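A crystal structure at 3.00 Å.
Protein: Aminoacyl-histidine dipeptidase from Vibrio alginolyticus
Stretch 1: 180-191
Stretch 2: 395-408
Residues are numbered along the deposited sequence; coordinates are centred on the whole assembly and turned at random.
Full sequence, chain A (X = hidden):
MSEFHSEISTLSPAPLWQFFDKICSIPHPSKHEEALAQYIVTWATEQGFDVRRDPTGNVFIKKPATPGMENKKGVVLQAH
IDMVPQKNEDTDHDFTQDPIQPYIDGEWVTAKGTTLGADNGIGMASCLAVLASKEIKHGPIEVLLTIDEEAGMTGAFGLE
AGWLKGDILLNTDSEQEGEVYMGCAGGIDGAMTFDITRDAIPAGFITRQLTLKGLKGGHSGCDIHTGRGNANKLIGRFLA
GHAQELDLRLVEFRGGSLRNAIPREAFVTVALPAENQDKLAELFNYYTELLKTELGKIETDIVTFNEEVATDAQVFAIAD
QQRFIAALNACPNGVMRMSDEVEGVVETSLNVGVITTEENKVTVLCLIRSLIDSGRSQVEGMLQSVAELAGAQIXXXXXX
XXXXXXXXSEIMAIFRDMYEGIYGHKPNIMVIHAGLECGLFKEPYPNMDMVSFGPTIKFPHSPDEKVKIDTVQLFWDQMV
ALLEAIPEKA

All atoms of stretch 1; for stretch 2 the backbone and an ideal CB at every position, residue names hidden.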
# COMPACT_ATOMS: atom_id res chain seq x y z
N VAL A 180 7.29 -8.63 -11.04
CA VAL A 180 7.94 -7.33 -10.96
C VAL A 180 7.01 -6.12 -10.85
O VAL A 180 5.80 -6.22 -11.11
CB VAL A 180 8.89 -7.12 -12.14
CG1 VAL A 180 10.29 -6.92 -11.64
CG2 VAL A 180 8.81 -8.30 -13.10
N TYR A 181 7.59 -5.00 -10.44
CA TYR A 181 6.87 -3.75 -10.26
C TYR A 181 7.53 -2.63 -11.06
O TYR A 181 8.73 -2.41 -10.95
CB TYR A 181 6.78 -3.37 -8.78
CG TYR A 181 5.88 -4.28 -7.99
CD1 TYR A 181 6.24 -4.72 -6.72
CD2 TYR A 181 4.67 -4.73 -8.52
CE1 TYR A 181 5.42 -5.58 -6.00
CE2 TYR A 181 3.85 -5.57 -7.81
CZ TYR A 181 4.22 -6.00 -6.55
OH TYR A 181 3.39 -6.85 -5.85
N MET A 182 6.73 -1.95 -11.87
CA MET A 182 7.24 -0.83 -12.65
C MET A 182 6.58 0.47 -12.25
O MET A 182 6.93 1.55 -12.77
CB MET A 182 7.10 -1.08 -14.15
CG MET A 182 5.68 -1.39 -14.61
SD MET A 182 5.64 -1.79 -16.37
CE MET A 182 6.34 -0.30 -17.13
N GLY A 183 5.64 0.38 -11.31
CA GLY A 183 4.97 1.57 -10.81
C GLY A 183 4.06 1.29 -9.64
O GLY A 183 3.64 0.14 -9.41
N CYS A 184 3.75 2.37 -8.91
CA CYS A 184 2.71 2.32 -7.88
C CYS A 184 1.99 3.66 -7.71
O CYS A 184 2.41 4.68 -8.23
CB CYS A 184 3.29 1.84 -6.54
SG CYS A 184 4.50 2.94 -5.87
N ALA A 185 0.90 3.61 -6.95
CA ALA A 185 0.10 4.78 -6.64
C ALA A 185 0.61 5.55 -5.44
O ALA A 185 1.02 4.96 -4.43
CB ALA A 185 -1.35 4.38 -6.43
N GLY A 186 0.59 6.88 -5.54
CA GLY A 186 0.75 7.74 -4.38
C GLY A 186 -0.58 7.76 -3.69
O GLY A 186 -1.50 7.03 -4.07
N GLY A 187 -0.72 8.58 -2.66
CA GLY A 187 -2.01 8.71 -2.02
C GLY A 187 -2.13 9.99 -1.24
O GLY A 187 -1.14 10.71 -1.10
N ILE A 188 -3.33 10.28 -0.74
CA ILE A 188 -3.52 11.38 0.17
C ILE A 188 -4.87 11.26 0.88
O ILE A 188 -5.88 10.92 0.26
CB ILE A 188 -3.44 12.68 -0.58
CG1 ILE A 188 -3.39 13.86 0.38
CG2 ILE A 188 -4.58 12.78 -1.58
CD1 ILE A 188 -4.64 14.31 1.01
N ASP A 189 -4.86 11.52 2.19
CA ASP A 189 -6.05 11.42 3.00
C ASP A 189 -6.76 12.72 2.86
O ASP A 189 -6.14 13.76 2.92
CB ASP A 189 -5.69 11.26 4.47
CG ASP A 189 -4.83 10.02 4.75
OD1 ASP A 189 -5.22 8.90 4.31
OD2 ASP A 189 -3.77 10.14 5.43
N GLY A 190 -8.07 12.65 2.67
CA GLY A 190 -8.95 13.82 2.69
C GLY A 190 -10.04 13.74 3.75
O GLY A 190 -10.44 12.65 4.17
N ALA A 191 -10.50 14.89 4.20
CA ALA A 191 -11.54 14.95 5.22
C ALA A 191 -12.51 16.13 5.02
O ALA A 191 -12.16 17.28 5.27
CB ALA A 191 -10.87 15.02 6.56
N UNK A 395 -9.56 19.12 4.60
CA UNK A 395 -8.15 19.21 4.90
C UNK A 395 -7.50 18.00 4.28
O UNK A 395 -8.04 16.89 4.33
CB UNK A 395 -7.88 19.29 6.40
N UNK A 396 -6.31 18.21 3.74
CA UNK A 396 -5.49 17.14 3.20
C UNK A 396 -4.23 16.92 4.04
O UNK A 396 -3.73 17.84 4.70
CB UNK A 396 -5.11 17.45 1.75
N UNK A 397 -3.75 15.68 4.02
CA UNK A 397 -2.60 15.28 4.79
C UNK A 397 -2.28 13.87 4.38
O UNK A 397 -3.00 13.29 3.58
CB UNK A 397 -2.84 15.40 6.30
N UNK A 398 -1.21 13.32 4.96
CA UNK A 398 -0.75 11.96 4.70
C UNK A 398 -0.42 11.75 3.24
O UNK A 398 -0.66 10.66 2.69
CB UNK A 398 -1.81 10.95 5.14
N UNK A 399 0.11 12.79 2.60
CA UNK A 399 0.41 12.77 1.17
C UNK A 399 1.73 12.07 0.91
O UNK A 399 2.73 12.41 1.54
CB UNK A 399 0.45 14.19 0.61
N UNK A 400 1.74 11.12 -0.02
CA UNK A 400 2.96 10.42 -0.44
C UNK A 400 3.02 10.18 -1.95
O UNK A 400 2.02 9.82 -2.58
CB UNK A 400 3.06 9.08 0.29
N UNK A 401 4.21 10.35 -2.54
CA UNK A 401 4.37 10.29 -3.99
C UNK A 401 4.10 8.93 -4.61
O UNK A 401 4.26 7.90 -3.97
CB UNK A 401 5.79 10.72 -4.36
N UNK A 402 3.66 8.95 -5.86
CA UNK A 402 3.43 7.74 -6.64
C UNK A 402 4.58 7.53 -7.59
O UNK A 402 5.48 8.37 -7.68
CB UNK A 402 2.11 7.82 -7.41
N UNK A 403 4.55 6.40 -8.31
CA UNK A 403 5.60 6.00 -9.22
C UNK A 403 5.00 5.72 -10.61
O UNK A 403 4.39 4.65 -10.82
CB UNK A 403 6.34 4.77 -8.68
N UNK A 404 5.16 6.65 -11.55
CA UNK A 404 4.52 6.50 -12.86
C UNK A 404 5.23 5.46 -13.73
O UNK A 404 6.44 5.53 -13.91
CB UNK A 404 4.49 7.85 -13.59
N UNK A 405 4.48 4.48 -14.24
CA UNK A 405 5.07 3.46 -15.10
C UNK A 405 5.40 3.93 -16.53
O UNK A 405 4.52 4.35 -17.28
CB UNK A 405 4.11 2.27 -15.18
N UNK A 406 6.68 3.86 -16.88
CA UNK A 406 7.14 4.13 -18.24
C UNK A 406 7.27 2.83 -19.04
O UNK A 406 8.12 1.98 -18.74
CB UNK A 406 8.48 4.87 -18.21
N UNK A 407 6.45 2.70 -20.08
CA UNK A 407 6.42 1.49 -20.89
C UNK A 407 7.66 1.31 -21.75
O UNK A 407 8.14 2.26 -22.40
CB UNK A 407 5.18 1.50 -21.79
N UNK A 408 8.18 0.09 -21.72
CA UNK A 408 9.47 -0.28 -22.30
C UNK A 408 10.59 0.72 -22.00
O UNK A 408 11.38 1.08 -22.88
CB UNK A 408 9.32 -0.43 -23.82

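Two antiparallel strands set the rules here: 186-191 runs against 395-400 at 172°, with a bulge between Gly 187 and Asp 189; beyond 400 the second stretch leaves the strand and passes Gly 186, Cys 184, Gly 183 and Met 182.

Position 395 pairs with Ala 191 on one face of the sheet, where a methyl demands little. Almost any strand former would do; the residue is Glu 395, its N bonded to Ala 191 O at 3.3 Å.

Position 396 points to the other face, beside the bare CA of Gly 190, its ideal CB 3.3 Å from Ile 188 CD1. A flat or branched apolar group suits. Phe 396 brings its ring beside the glycine, CD2 3.6 Å from Gly 190 CA and 3.1 Å from Ile 188 CD1, a tight fit.

Position 397 returns to the Asp 189 face, so a small or polar residue is reasonable. Ser 397 O accepts from Asp 189 N at 2.9 Å.

At 398 the phi is positive (59°), and an ideal CB would lie 2.1 Å from Asp 189 OD2. Both signs call for glycine, and Gly 398 it is, within the bulge.

Position 399 has its CB 3.9 Å from Ile 188 CG1. Small or modest apolar groups would fit; Ala 399 supplies a methyl at that distance.

Position 400 forms a hydrogen-bonded pair with Gly 187, which has no side chain to fill the space above it. A broad, flat group can use that opening. Tyr 400, chi1 p, folds its ring over the glycine, Gly 187 CA standing 3.9 Å from the ring centroid over the face, while Tyr 400 N reaches Gly 187 O at 3.1 Å.

Position 401 points away, its phi of -65° permitting proline among others: Pro 401.

At 402 an ideal CB would sit 2.6 Å from Gly 186 N, a clash, so glycine alone suits this backbone. Gly 402 lets its CA approach Gly 186 CA to 3.5 Å.

Position 403 points toward Cys 184 and the open CA of Gly 183, inviting a large apolar group. Trp 403 covers Gly 183, whose CA lies 3.6 Å from the six-membered ring centroid, and its N gives a nearly straight bond to Cys 184 O at 2.7 Å.

Position 404 points away, free for a polar chain: Lys 404.

Position 405 faces Met 182 with phi -75°, so a compact apolar residue or proline fits. Pro 405 CB meets Met 182 CE at 4.1 Å.

Positions 406 (CB sideways, nothing within 5.5 Å) and 407 (CB away) admit many residues; at 408 the positive phi (45°) would suit Gly, Asn or Asp. Asp 406 has its O 3.3 Å from Met 182 CE; Ala 407 and Asp 408 follow.

Stretch 2 (395-408) EFSGAYPGWKPDAD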
# COMPACT_ATOMS: atom_id res chain seq x y z
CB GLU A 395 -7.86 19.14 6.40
CG GLU A 395 -8.66 20.01 7.34
CD GLU A 395 -8.26 19.77 8.81
OE1 GLU A 395 -8.04 18.59 9.22
OE2 GLU A 395 -8.15 20.78 9.57
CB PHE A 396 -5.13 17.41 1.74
CG PHE A 396 -6.33 17.39 0.82
CD1 PHE A 396 -6.71 18.52 0.11
CD2 PHE A 396 -7.11 16.23 0.68
CE1 PHE A 396 -7.81 18.50 -0.73
CE2 PHE A 396 -8.20 16.22 -0.14
CZ PHE A 396 -8.55 17.35 -0.84
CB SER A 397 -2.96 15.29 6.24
OG SER A 397 -4.22 14.68 6.36
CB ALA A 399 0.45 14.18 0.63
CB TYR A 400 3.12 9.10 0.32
CG TYR A 400 1.93 8.17 0.25
CD1 TYR A 400 1.89 7.13 -0.69
CD2 TYR A 400 0.84 8.33 1.11
CE1 TYR A 400 0.80 6.27 -0.77
CE2 TYR A 400 -0.26 7.46 1.04
CZ TYR A 400 -0.26 6.44 0.10
OH TYR A 400 -1.32 5.59 0.02
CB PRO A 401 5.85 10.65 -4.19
CG PRO A 401 6.48 10.36 -2.87
CD PRO A 401 5.47 10.63 -1.84
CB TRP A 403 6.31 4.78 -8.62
CG TRP A 403 7.31 4.04 -9.49
CD1 TRP A 403 8.05 4.54 -10.54
CD2 TRP A 403 7.71 2.67 -9.34
NE1 TRP A 403 8.85 3.55 -11.06
CE2 TRP A 403 8.68 2.40 -10.34
CE3 TRP A 403 7.35 1.65 -8.45
CZ2 TRP A 403 9.27 1.15 -10.48
CZ3 TRP A 403 7.93 0.40 -8.59
CH2 TRP A 403 8.89 0.16 -9.60
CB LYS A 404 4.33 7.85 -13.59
CG LYS A 404 5.47 8.36 -14.51
CD LYS A 404 5.21 9.79 -15.02
CE LYS A 404 5.13 10.76 -13.84
NZ LYS A 404 5.20 12.21 -14.20
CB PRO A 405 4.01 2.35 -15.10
CG PRO A 405 2.72 3.05 -14.86
CD PRO A 405 3.03 4.28 -14.05
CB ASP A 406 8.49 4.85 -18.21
CG ASP A 406 9.14 4.94 -19.59
OD1 ASP A 406 8.42 5.20 -20.59
OD2 ASP A 406 10.38 4.73 -19.66
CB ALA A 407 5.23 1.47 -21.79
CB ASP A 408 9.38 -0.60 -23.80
CG ASP A 408 9.98 -1.97 -24.13
OD1 ASP A 408 9.90 -2.88 -23.27
OD2 ASP A 408 10.51 -2.14 -25.25
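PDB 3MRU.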